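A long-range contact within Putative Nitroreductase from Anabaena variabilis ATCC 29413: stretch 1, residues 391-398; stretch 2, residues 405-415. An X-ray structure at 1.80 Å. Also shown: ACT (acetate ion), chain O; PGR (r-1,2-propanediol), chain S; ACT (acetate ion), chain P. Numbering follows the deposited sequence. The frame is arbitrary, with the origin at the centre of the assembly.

Stretch 1 391-398: GLEAGCYY
Stretch 2 (405-415) ELRQIRFKNFR

Strands 395-398 and 405-411 run antiparallel, their axes at 133° and 4.3 Å apart at closest approach. Y398 pairs with R407 in a hydrogen-bonded site: R407 N donates to Y398 O and Y398 N to R407 O, both at 2.8 Å. Y397 faces Q408 and G395 faces F411 in non-hydrogen-bonded sites, each with CA atoms 4.3 Å apart. Between them the register slips by one, a bulge at which I409 (phi/psi -109/-19) turns out of extended conformation. C396 O thus accepts two amides, I409 N at 2.8 Å and R410 N at 3.2 Å, while C396 N donates to R410 O at 2.9 Å. Beyond, K412 N reaches A394 O at 3.2 Å.

G395 (phi/psi 167/-156) suits its place because a CB would lie 2.0 Å from R410 O.

Q408, extended (chi1 t, chi2 t), suits its place because its amide both donates and accepts: NE2 donates to E393 OE1 at 3.0 Å and to Y397 OH at 3.1 Å, and propanediol O2 donates to Q408 OE1 at 2.7 Å. Y397 (chi1 m) in turn donates from OH to E393 O at 2.5 Å.

On the face carrying C396, R410, Y398 and R407, opposite that of Y397 and Q408, C396 (chi1 t) packs CB 4.0 Å from F414 CE2. R407 (chi1 to chi3 m, t, t) uses its several guanidinium donors: NE and NH2 each reach E405 OE1 at 2.9 Å, within a salt bridge, and NH1 is satisfied elsewhere in the structure.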

ATOM      1  N   GLY A 391      -9.091  21.382  19.860  1.00 22.62           N
ATOM      2  CA  GLY A 391      -8.695  20.771  21.105  1.00 25.93           C
ATOM      3  C   GLY A 391      -7.275  20.273  21.153  1.00 26.67           C
ATOM      4  O   GLY A 391      -6.858  19.701  22.173  1.00 26.30           O
ATOM      5  N   LEU A 392      -6.518  20.464  20.075  1.00 21.32           N
ATOM      6  CA  LEU A 392      -5.135  20.061  20.054  1.00 19.19           C
ATOM      7  C   LEU A 392      -4.293  21.269  19.633  1.00 19.18           C
ATOM      8  O   LEU A 392      -4.598  21.934  18.631  1.00 20.36           O
ATOM      9  CB  LEU A 392      -4.956  18.895  19.063  1.00 20.32           C
ATOM     10  CG  LEU A 392      -3.819  17.917  19.163  1.00 30.66           C
ATOM     11  CD1 LEU A 392      -3.768  17.320  20.575  1.00 23.82           C
ATOM     12  CD2 LEU A 392      -4.000  16.831  18.098  1.00 20.87           C
ATOM     13  N   GLU A 393      -3.253  21.586  20.408  1.00 14.85           N
ATOM     14  CA  GLU A 393      -2.344  22.651  20.020  1.00 16.05           C
ATOM     15  C   GLU A 393      -1.676  22.329  18.664  1.00 14.04           C
ATOM     16  O   GLU A 393      -1.261  21.193  18.416  1.00 14.73           O
ATOM     17  CB  GLU A 393      -1.256  22.833  21.074  1.00 13.42           C
ATOM     18  CG  GLU A 393      -1.768  23.401  22.369  1.00 16.08           C
ATOM     19  CD  GLU A 393      -0.687  23.578  23.395  1.00 19.46           C
ATOM     20  OE1 GLU A 393       0.459  23.137  23.155  1.00 14.50           O
ATOM     21  OE2 GLU A 393      -0.981  24.154  24.461  1.00 19.21           O
ATOM     22  N   ALA A 394      -1.493  23.357  17.836  1.00 15.65           N
ATOM     23  CA  ALA A 394      -0.787  23.178  16.578  1.00 15.15           C
ATOM     24  C   ALA A 394       0.683  22.911  16.881  1.00 14.35           C
ATOM     25  O   ALA A 394       1.304  23.585  17.724  1.00 16.32           O
ATOM     26  CB  ALA A 394      -0.935  24.426  15.682  1.00 16.28           C
ATOM     27  N   GLY A 395       1.211  21.893  16.216  1.00 14.41           N
ATOM     28  CA  GLY A 395       2.611  21.515  16.362  1.00 15.45           C
ATOM     29  C   GLY A 395       2.861  20.159  15.754  1.00 16.19           C
ATOM     30  O   GLY A 395       2.140  19.710  14.874  1.00 16.27           O
ATOM     31  N   CYS A 396       3.902  19.503  16.242  1.00 14.38           N
ATOM     32  CA  CYS A 396       4.275  18.194  15.769  1.00 15.49           C
ATOM     33  C   CYS A 396       4.225  17.242  16.936  1.00 15.99           C
ATOM     34  O   CYS A 396       4.707  17.550  18.032  1.00 14.73           O
ATOM     35  CB  CYS A 396       5.657  18.184  15.158  1.00 14.28           C
ATOM     36  SG  CYS A 396       6.018  16.535  14.428  1.00 20.20           S
ATOM     37  N   TYR A 397       3.650  16.069  16.677  1.00 15.46           N
ATOM     38  CA  TYR A 397       3.460  15.035  17.684  1.00 14.46           C
ATOM     39  C   TYR A 397       3.975  13.707  17.192  1.00 15.93           C
ATOM     40  O   TYR A 397       3.766  13.329  16.048  1.00 16.51           O
ATOM     41  CB  TYR A 397       1.961  14.864  17.997  1.00 15.39           C
ATOM     42  CG  TYR A 397       1.311  16.090  18.575  1.00 15.42           C
ATOM     43  CD1 TYR A 397       0.910  17.132  17.748  1.00 17.76           C
ATOM     44  CD2 TYR A 397       1.109  16.217  19.946  1.00 13.47           C
ATOM     45  CE1 TYR A 397       0.330  18.249  18.260  1.00 16.04           C
ATOM     46  CE2 TYR A 397       0.502  17.357  20.487  1.00 13.60           C
ATOM     47  CZ  TYR A 397       0.125  18.376  19.629  1.00 13.07           C
ATOM     48  OH  TYR A 397      -0.466  19.503  20.142  1.00 15.12           O
ATOM     49  N   TYR A 398       4.671  12.996  18.053  1.00 16.30           N
ATOM     50  CA  TYR A 398       4.961  11.591  17.795  1.00 15.05           C
ATOM     51  C   TYR A 398       3.700  10.815  18.151  1.00 15.24           C
ATOM     52  O   TYR A 398       3.063  11.082  19.173  1.00 15.98           O
ATOM     53  CB  TYR A 398       6.079  11.118  18.708  1.00 16.21           C
ATOM     54  CG  TYR A 398       6.348   9.639  18.662  1.00 16.36           C
ATOM     55  CD1 TYR A 398       6.805   9.025  17.504  1.00 19.15           C
ATOM     56  CD2 TYR A 398       6.223   8.874  19.817  1.00 18.22           C
ATOM     57  CE1 TYR A 398       7.099   7.656  17.472  1.00 17.51           C
ATOM     58  CE2 TYR A 398       6.550   7.515  19.813  1.00 14.02           C
ATOM     59  CZ  TYR A 398       6.992   6.924  18.641  1.00 20.36           C
ATOM     60  OH  TYR A 398       7.327   5.597  18.657  1.00 18.65           O
ATOM     61  N   GLU A 405      -0.937   7.264  22.441  1.00 17.43           N
ATOM     62  CA  GLU A 405      -0.664   8.620  22.847  1.00 16.87           C
ATOM     63  C   GLU A 405      -0.048   9.434  21.727  1.00 16.86           C
ATOM     64  O   GLU A 405       0.659   8.880  20.882  1.00 16.21           O
ATOM     65  CB  GLU A 405       0.349   8.632  23.978  1.00 18.09           C
ATOM     66  CG  GLU A 405      -0.156   8.112  25.261  1.00 18.37           C
ATOM     67  CD  GLU A 405       0.908   8.083  26.339  1.00 21.43           C
ATOM     68  OE1 GLU A 405       2.124   8.233  26.064  1.00 20.28           O
ATOM     69  OE2 GLU A 405       0.505   7.836  27.474  1.00 22.13           O
ATOM     70  N   LEU A 406      -0.330  10.736  21.750  1.00 15.19           N
ATOM     71  CA  LEU A 406       0.387  11.728  20.977  1.00 14.96           C
ATOM     72  C   LEU A 406       1.357  12.358  21.987  1.00 17.37           C
ATOM     73  O   LEU A 406       0.987  12.629  23.128  1.00 18.80           O
ATOM     74  CB  LEU A 406      -0.510  12.816  20.416  1.00 15.75           C
ATOM     75  CG  LEU A 406      -1.494  12.376  19.333  1.00 18.68           C
ATOM     76  CD1 LEU A 406      -2.559  13.450  19.037  1.00 20.91           C
ATOM     77  CD2 LEU A 406      -0.714  11.976  18.080  1.00 18.09           C
ATOM     78  N   ARG A 407       2.609  12.519  21.583  1.00 16.69           N
ATOM     79  CA  ARG A 407       3.630  13.147  22.446  1.00 14.48           C
ATOM     80  C   ARG A 407       4.113  14.384  21.687  1.00 15.92           C
ATOM     81  O   ARG A 407       4.602  14.251  20.569  1.00 15.19           O
ATOM     82  CB  ARG A 407       4.736  12.146  22.738  1.00 16.09           C
ATOM     83  CG  ARG A 407       4.156  10.889  23.393  1.00 17.32           C
ATOM     84  CD  ARG A 407       5.134   9.807  23.681  1.00 19.53           C
ATOM     85  NE  ARG A 407       4.456   8.675  24.318  1.00 19.93           N
ATOM     86  CZ  ARG A 407       4.926   7.431  24.386  1.00 21.07           C
ATOM     87  NH1 ARG A 407       6.063   7.102  23.804  1.00 22.11           N
ATOM     88  NH2 ARG A 407       4.222   6.497  25.017  1.00 22.18           N
ATOM     89  N   GLN A 408       3.878  15.574  22.249  1.00 15.33           N
ATOM     90  CA  GLN A 408       4.207  16.849  21.562  1.00 13.37           C
ATOM     91  C   GLN A 408       5.708  17.077  21.559  1.00 14.11           C
ATOM     92  O   GLN A 408       6.336  17.134  22.613  1.00 14.58           O
ATOM     93  CB  GLN A 408       3.523  18.031  22.230  1.00 15.21           C
ATOM     94  CG  GLN A 408       3.583  19.329  21.446  1.00 15.57           C
ATOM     95  CD  GLN A 408       2.958  20.455  22.201  1.00 16.11           C
ATOM     96  OE1 GLN A 408       3.583  21.037  23.097  1.00 17.77           O
ATOM     97  NE2 GLN A 408       1.719  20.798  21.842  1.00 15.57           N
ATOM     98  N   ILE A 409       6.263  17.180  20.366  1.00 13.75           N
ATOM     99  CA  ILE A 409       7.699  17.400  20.199  1.00 14.89           C
ATOM    100  C   ILE A 409       8.021  18.804  19.685  1.00 15.49           C
ATOM    101  O   ILE A 409       9.145  19.231  19.814  1.00 13.19           O
ATOM    102  CB  ILE A 409       8.385  16.293  19.425  1.00 15.80           C
ATOM    103  CG1 ILE A 409       7.931  16.233  17.971  1.00 14.37           C
ATOM    104  CG2 ILE A 409       8.227  14.931  20.196  1.00 14.60           C
ATOM    105  CD1 ILE A 409       8.701  15.135  17.151  1.00 15.95           C
ATOM    106  N   ARG A 410       7.039  19.504  19.100  1.00 14.40           N
ATOM    107  CA  ARG A 410       7.207  20.895  18.713  1.00 14.38           C
ATOM    108  C   ARG A 410       5.846  21.601  18.827  1.00 13.03           C
ATOM    109  O   ARG A 410       4.794  20.990  18.579  1.00 15.12           O
ATOM    110  CB  ARG A 410       7.723  21.086  17.295  1.00 15.27           C
ATOM    111  CG  ARG A 410       9.118  20.601  16.990  1.00 15.64           C
ATOM    112  CD  ARG A 410      10.232  21.339  17.708  1.00 15.49           C
ATOM    113  NE  ARG A 410      11.552  20.858  17.266  1.00 19.98           N
ATOM    114  CZ  ARG A 410      12.139  19.750  17.721  1.00 17.40           C
ATOM    115  NH1 ARG A 410      11.579  18.987  18.654  1.00 14.76           N
ATOM    116  NH2 ARG A 410      13.321  19.400  17.243  1.00 19.86           N
ATOM    117  N   PHE A 411       5.918  22.883  19.158  1.00 14.62           N
ATOM    118  CA  PHE A 411       4.776  23.756  19.294  1.00 12.86           C
ATOM    119  C   PHE A 411       4.965  24.896  18.293  1.00 15.91           C
ATOM    120  O   PHE A 411       5.814  25.777  18.491  1.00 13.69           O
ATOM    121  CB  PHE A 411       4.647  24.278  20.719  1.00 14.92           C
ATOM    122  CG  PHE A 411       3.578  25.300  20.897  1.00 13.27           C
ATOM    123  CD1 PHE A 411       2.252  24.959  20.667  1.00 17.45           C
ATOM    124  CD2 PHE A 411       3.876  26.617  21.256  1.00 15.97           C
ATOM    125  CE1 PHE A 411       1.270  25.878  20.812  1.00 14.33           C
ATOM    126  CE2 PHE A 411       2.874  27.541  21.406  1.00 19.20           C
ATOM    127  CZ  PHE A 411       1.579  27.177  21.197  1.00 15.95           C
ATOM    128  N   LYS A 412       4.160  24.874  17.244  1.00 15.79           N
ATOM    129  CA  LYS A 412       4.270  25.837  16.149  1.00 17.73           C
ATOM    130  C   LYS A 412       3.158  25.616  15.126  1.00 16.86           C
ATOM    131  O   LYS A 412       2.666  24.514  14.978  1.00 13.54           O
ATOM    132  CB  LYS A 412       5.585  25.603  15.377  1.00 18.74           C
ATOM    133  CG  LYS A 412       5.932  26.768  14.436  1.00 21.46           C
ATOM    134  CD  LYS A 412       7.150  26.505  13.603  1.00 24.55           C
ATOM    135  CE  LYS A 412       7.514  27.793  12.833  1.00 32.48           C
ATOM    136  NZ  LYS A 412       8.722  27.640  12.057  1.00 23.48           N
ATOM    137  N   ASN A 413       2.781  26.687  14.423  1.00 16.43           N
ATOM    138  CA  ASN A 413       1.870  26.594  13.275  1.00 17.52           C
ATOM    139  C   ASN A 413       2.759  26.285  12.062  1.00 17.17           C
ATOM    140  O   ASN A 413       3.579  27.122  11.660  1.00 16.32           O
ATOM    141  CB  ASN A 413       1.144  27.935  13.078  1.00 21.50           C
ATOM    142  CG  ASN A 413       0.227  27.919  11.871  1.00 26.56           C
ATOM    143  OD1 ASN A 413       0.572  27.385  10.841  1.00 21.87           O
ATOM    144  ND2 ASN A 413      -0.933  28.546  11.988  1.00 41.61           N
ATOM    145  N   PHE A 414       2.609  25.096  11.499  1.00 17.38           N
ATOM    146  CA  PHE A 414       3.466  24.609  10.426  1.00 15.97           C
ATOM    147  C   PHE A 414       2.888  24.728   8.995  1.00 16.09           C
ATOM    148  O   PHE A 414       3.464  24.157   8.061  1.00 15.59           O
ATOM    149  CB  PHE A 414       3.817  23.138  10.682  1.00 19.33           C
ATOM    150  CG  PHE A 414       4.842  22.927  11.774  1.00 16.67           C
ATOM    151  CD1 PHE A 414       6.139  23.403  11.614  1.00 20.58           C
ATOM    152  CD2 PHE A 414       4.540  22.195  12.901  1.00 16.90           C
ATOM    153  CE1 PHE A 414       7.101  23.178  12.574  1.00 23.39           C
ATOM    154  CE2 PHE A 414       5.491  21.977  13.885  1.00 15.77           C
ATOM    155  CZ  PHE A 414       6.766  22.448  13.728  1.00 18.89           C
ATOM    156  N   ARG A 415       1.785  25.457   8.827  1.00 16.51           N
ATOM    157  CA  ARG A 415       1.122  25.511   7.505  1.00 16.44           C
ATOM    158  C   ARG A 415       2.053  25.932   6.392  1.00 15.73           C
ATOM    159  O   ARG A 415       2.097  25.285   5.325  1.00 15.83           O
ATOM    160  CB  ARG A 415      -0.087  26.428   7.538  1.00 16.98           C
ATOM    161  CG  ARG A 415      -1.253  25.887   8.357  1.00 17.45           C
ATOM    162  CD  ARG A 415      -2.501  26.726   8.173  1.00 20.30           C
ATOM    163  NE  ARG A 415      -3.546  26.234   9.069  1.00 19.69           N
ATOM    164  CZ  ARG A 415      -4.269  25.149   8.829  1.00 19.08           C
ATOM    165  NH1 ARG A 415      -4.096  24.438   7.715  1.00 19.18           N
ATOM    166  NH2 ARG A 415      -5.190  24.773   9.712  1.00 20.63           N
TER
HETATM  167  C   ACT O 713      -3.567  19.909  23.539  1.00 40.46           C
HETATM  168  O   ACT O 713      -4.238  20.898  23.169  1.00 41.72           O
HETATM  169  OXT ACT O 713      -4.194  19.112  24.292  1.00 41.09           O
HETATM  170  CH3 ACT O 713      -2.144  19.730  23.072  1.00 33.06           C
HETATM  171  C1  PGR S 717       7.087  19.411  25.180  1.00 16.30           C
HETATM  172  C2  PGR S 717       7.085  20.716  24.370  1.00 16.55           C
HETATM  173  C3  PGR S 717       7.448  20.432  22.905  1.00 17.05           C
HETATM  174  O1  PGR S 717       6.000  18.546  24.852  1.00 16.51           O
HETATM  175  O2  PGR S 717       5.876  21.485  24.477  1.00 18.25           O
HETATM  176  C   ACT P 714      14.322  15.968  18.208  1.00 41.78           C
HETATM  177  O   ACT P 714      13.096  15.876  18.576  1.00 38.32           O
HETATM  178  OXT ACT P 714      14.871  17.110  18.164  1.00 38.86           O
HETATM  179  CH3 ACT P 714      15.161  14.798  17.799  1.00 42.98           C